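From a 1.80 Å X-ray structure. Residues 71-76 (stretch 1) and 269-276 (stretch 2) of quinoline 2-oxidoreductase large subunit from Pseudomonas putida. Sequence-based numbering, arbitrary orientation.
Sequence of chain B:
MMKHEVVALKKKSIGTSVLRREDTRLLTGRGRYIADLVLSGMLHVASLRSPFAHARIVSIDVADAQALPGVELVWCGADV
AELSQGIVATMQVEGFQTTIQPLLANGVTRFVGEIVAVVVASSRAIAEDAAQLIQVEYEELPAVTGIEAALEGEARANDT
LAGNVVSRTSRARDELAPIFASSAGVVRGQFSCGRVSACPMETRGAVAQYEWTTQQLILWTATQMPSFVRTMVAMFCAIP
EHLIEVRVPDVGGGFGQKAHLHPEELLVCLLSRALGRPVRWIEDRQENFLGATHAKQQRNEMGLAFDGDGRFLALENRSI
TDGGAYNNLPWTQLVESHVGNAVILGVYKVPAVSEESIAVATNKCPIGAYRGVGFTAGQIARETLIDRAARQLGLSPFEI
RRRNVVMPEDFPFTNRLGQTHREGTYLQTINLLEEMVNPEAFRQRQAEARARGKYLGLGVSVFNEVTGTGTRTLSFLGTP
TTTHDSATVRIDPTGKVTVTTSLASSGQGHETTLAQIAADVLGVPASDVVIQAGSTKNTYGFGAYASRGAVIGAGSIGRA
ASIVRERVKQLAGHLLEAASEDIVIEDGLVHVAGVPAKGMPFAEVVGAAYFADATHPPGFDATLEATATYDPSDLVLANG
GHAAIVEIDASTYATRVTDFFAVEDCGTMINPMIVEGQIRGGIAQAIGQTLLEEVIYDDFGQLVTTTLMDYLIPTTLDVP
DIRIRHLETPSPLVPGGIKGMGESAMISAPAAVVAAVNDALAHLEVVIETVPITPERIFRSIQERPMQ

Stretch 1 (71-76) VELVWC
Stretch 2 (269-276) CLLSRALG

How do the two backbones lie against each other? Val 71 to Trp 75 are in strand, mostly extended, except that Glu 72 (phi/psi -109/-19) interrupts the pleat before Leu 73 (-170/147), Val 74 (-141/121) and Trp 75 (-117/148). Residues 269-275 are helical, near -65/-42 until Leu 275 relaxes to -93/-17. The axes approach to 10.2 Å, with 130° between their N-to-C directions. In register, Glu 72 CA lies 8.0 Å from Leu 275 CA.

What holds the helical side of the contact in shape? Regular i to i-4 bonds continue to its last turn: Ala 274 N to Leu 270 O is 3.0 Å, Leu 275 N to Leu 271 O 2.9 Å, and Gly 276 N to Ser 272 O 2.8 Å. Gly 276 then leaves helical geometry at 72/24, a positive phi that favours glycine.

Which residue is covered most by the other stretch? Trp 75, at 76 Å² (chi1 -82°, chi2 -6°), points toward the helix and lays one ring face against Leu 271. Leu 271 CD2 stands 3.6 Å from the centroid of the Trp 75 six-membered ring, 20° off its normal, a CH-pi contact. Although the CA-to-CB bond of Leu 271 points sideways, its m,t rotamer (-70°, 166°) brings the end nearer. Obliquely to the ring, Trp 75 CZ2 meets Ala 274 CB at 3.7 Å; Trp 75 CZ3 lies 3.9 Å from Leu 270 CB.

What does Leu 73 add? Its t,t side chain (174°, 168°) touches two leucines one helical turn apart: Leu 73 CD2 to Leu 271 CD2 is 3.6 Å, and Leu 73 CD1 to Leu 275 CD2 is also 3.6 Å. Leu 275 is m,t (-61°, 169°), and its CD2 also lies 4.0 Å from Glu 72 O. Val 74 points away, so the alternation of the strand leaves Leu 73 and Trp 75 facing the helix. No hydrogen bond crosses; the contact is mostly apolar packing, and 303 Å² is buried, both sides summed.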

# COMPACT_ATOMS: atom_id res chain seq x y z
N VAL B 71 -20.27 -13.11 12.17
CA VAL B 71 -19.37 -12.92 13.30
C VAL B 71 -18.24 -13.94 13.25
O VAL B 71 -18.46 -15.13 13.07
CB VAL B 71 -20.10 -13.07 14.64
CG1 VAL B 71 -19.11 -12.95 15.79
CG2 VAL B 71 -21.18 -12.00 14.76
N GLU B 72 -17.01 -13.45 13.43
CA GLU B 72 -15.84 -14.30 13.39
C GLU B 72 -15.20 -14.49 14.75
O GLU B 72 -14.45 -15.44 14.97
CB GLU B 72 -14.81 -13.71 12.42
CG GLU B 72 -15.29 -13.62 10.99
CD GLU B 72 -15.46 -14.98 10.36
OE1 GLU B 72 -16.31 -15.11 9.45
OE2 GLU B 72 -14.74 -15.92 10.75
N LEU B 73 -15.50 -13.59 15.68
CA LEU B 73 -14.87 -13.68 16.99
C LEU B 73 -15.49 -12.75 18.02
O LEU B 73 -15.95 -11.66 17.69
CB LEU B 73 -13.38 -13.37 16.83
CG LEU B 73 -12.43 -13.23 18.03
CD1 LEU B 73 -11.00 -13.22 17.52
CD2 LEU B 73 -12.72 -11.95 18.81
N VAL B 74 -15.50 -13.20 19.27
CA VAL B 74 -16.00 -12.39 20.37
C VAL B 74 -15.07 -12.64 21.56
O VAL B 74 -14.91 -13.78 22.00
CB VAL B 74 -17.44 -12.78 20.77
CG1 VAL B 74 -17.90 -11.91 21.93
CG2 VAL B 74 -18.38 -12.59 19.59
N TRP B 75 -14.46 -11.58 22.07
CA TRP B 75 -13.55 -11.68 23.20
C TRP B 75 -14.05 -10.93 24.42
O TRP B 75 -14.72 -9.90 24.30
CB TRP B 75 -12.17 -11.09 22.85
CG TRP B 75 -11.24 -11.98 22.09
CD1 TRP B 75 -11.42 -13.30 21.77
CD2 TRP B 75 -9.95 -11.62 21.58
NE1 TRP B 75 -10.32 -13.77 21.08
CE2 TRP B 75 -9.41 -12.76 20.96
CE3 TRP B 75 -9.21 -10.43 21.59
CZ2 TRP B 75 -8.15 -12.75 20.35
CZ3 TRP B 75 -7.96 -10.42 20.99
CH2 TRP B 75 -7.44 -11.58 20.37
N CYS B 76 -13.73 -11.45 25.61
CA CYS B 76 -14.08 -10.78 26.84
C CYS B 76 -12.74 -10.45 27.50
O CYS B 76 -11.69 -10.76 26.95
CB CYS B 76 -14.95 -11.67 27.74
SG CYS B 76 -14.15 -13.17 28.32
N CYS B 269 -4.42 -5.13 16.71
CA CYS B 269 -3.23 -5.91 16.38
C CYS B 269 -3.41 -7.33 16.88
O CYS B 269 -3.11 -8.30 16.17
CB CYS B 269 -1.99 -5.29 17.03
SG CYS B 269 -1.55 -3.67 16.37
N LEU B 270 -3.90 -7.46 18.11
CA LEU B 270 -4.12 -8.78 18.70
C LEU B 270 -5.18 -9.54 17.91
O LEU B 270 -5.04 -10.73 17.65
CB LEU B 270 -4.57 -8.63 20.16
CG LEU B 270 -3.52 -8.07 21.13
CD1 LEU B 270 -4.14 -7.89 22.51
CD2 LEU B 270 -2.33 -9.02 21.21
N LEU B 271 -6.24 -8.84 17.53
CA LEU B 271 -7.33 -9.45 16.78
C LEU B 271 -6.90 -9.89 15.39
O LEU B 271 -7.25 -10.99 14.94
CB LEU B 271 -8.51 -8.48 16.69
CG LEU B 271 -9.25 -8.23 18.01
CD1 LEU B 271 -10.15 -7.01 17.89
CD2 LEU B 271 -10.07 -9.48 18.37
N SER B 272 -6.15 -9.05 14.69
CA SER B 272 -5.70 -9.40 13.36
C SER B 272 -4.76 -10.60 13.42
O SER B 272 -4.80 -11.47 12.56
CB SER B 272 -4.99 -8.23 12.68
OG SER B 272 -4.53 -8.62 11.40
N ARG B 273 -3.90 -10.64 14.43
CA ARG B 273 -2.97 -11.76 14.55
C ARG B 273 -3.78 -13.03 14.80
O ARG B 273 -3.50 -14.08 14.23
CB ARG B 273 -1.98 -11.54 15.69
CG ARG B 273 -0.94 -12.66 15.82
CD ARG B 273 0.10 -12.37 16.90
NE ARG B 273 -0.52 -12.23 18.21
CZ ARG B 273 0.16 -12.03 19.34
NH1 ARG B 273 -0.49 -11.92 20.49
NH2 ARG B 273 1.48 -11.94 19.31
N ALA B 274 -4.79 -12.94 15.66
CA ALA B 274 -5.62 -14.09 16.00
C ALA B 274 -6.45 -14.61 14.82
O ALA B 274 -6.61 -15.82 14.66
CB ALA B 274 -6.54 -13.74 17.17
N LEU B 275 -6.98 -13.71 14.00
CA LEU B 275 -7.83 -14.10 12.88
C LEU B 275 -7.13 -14.30 11.54
O LEU B 275 -7.70 -14.92 10.64
CB LEU B 275 -8.96 -13.08 12.71
CG LEU B 275 -9.91 -12.90 13.90
CD1 LEU B 275 -10.80 -11.69 13.67
CD2 LEU B 275 -10.76 -14.16 14.07
N GLY B 276 -5.92 -13.78 11.40
CA GLY B 276 -5.22 -13.93 10.14
C GLY B 276 -5.83 -13.07 9.04
O GLY B 276 -5.70 -13.37 7.86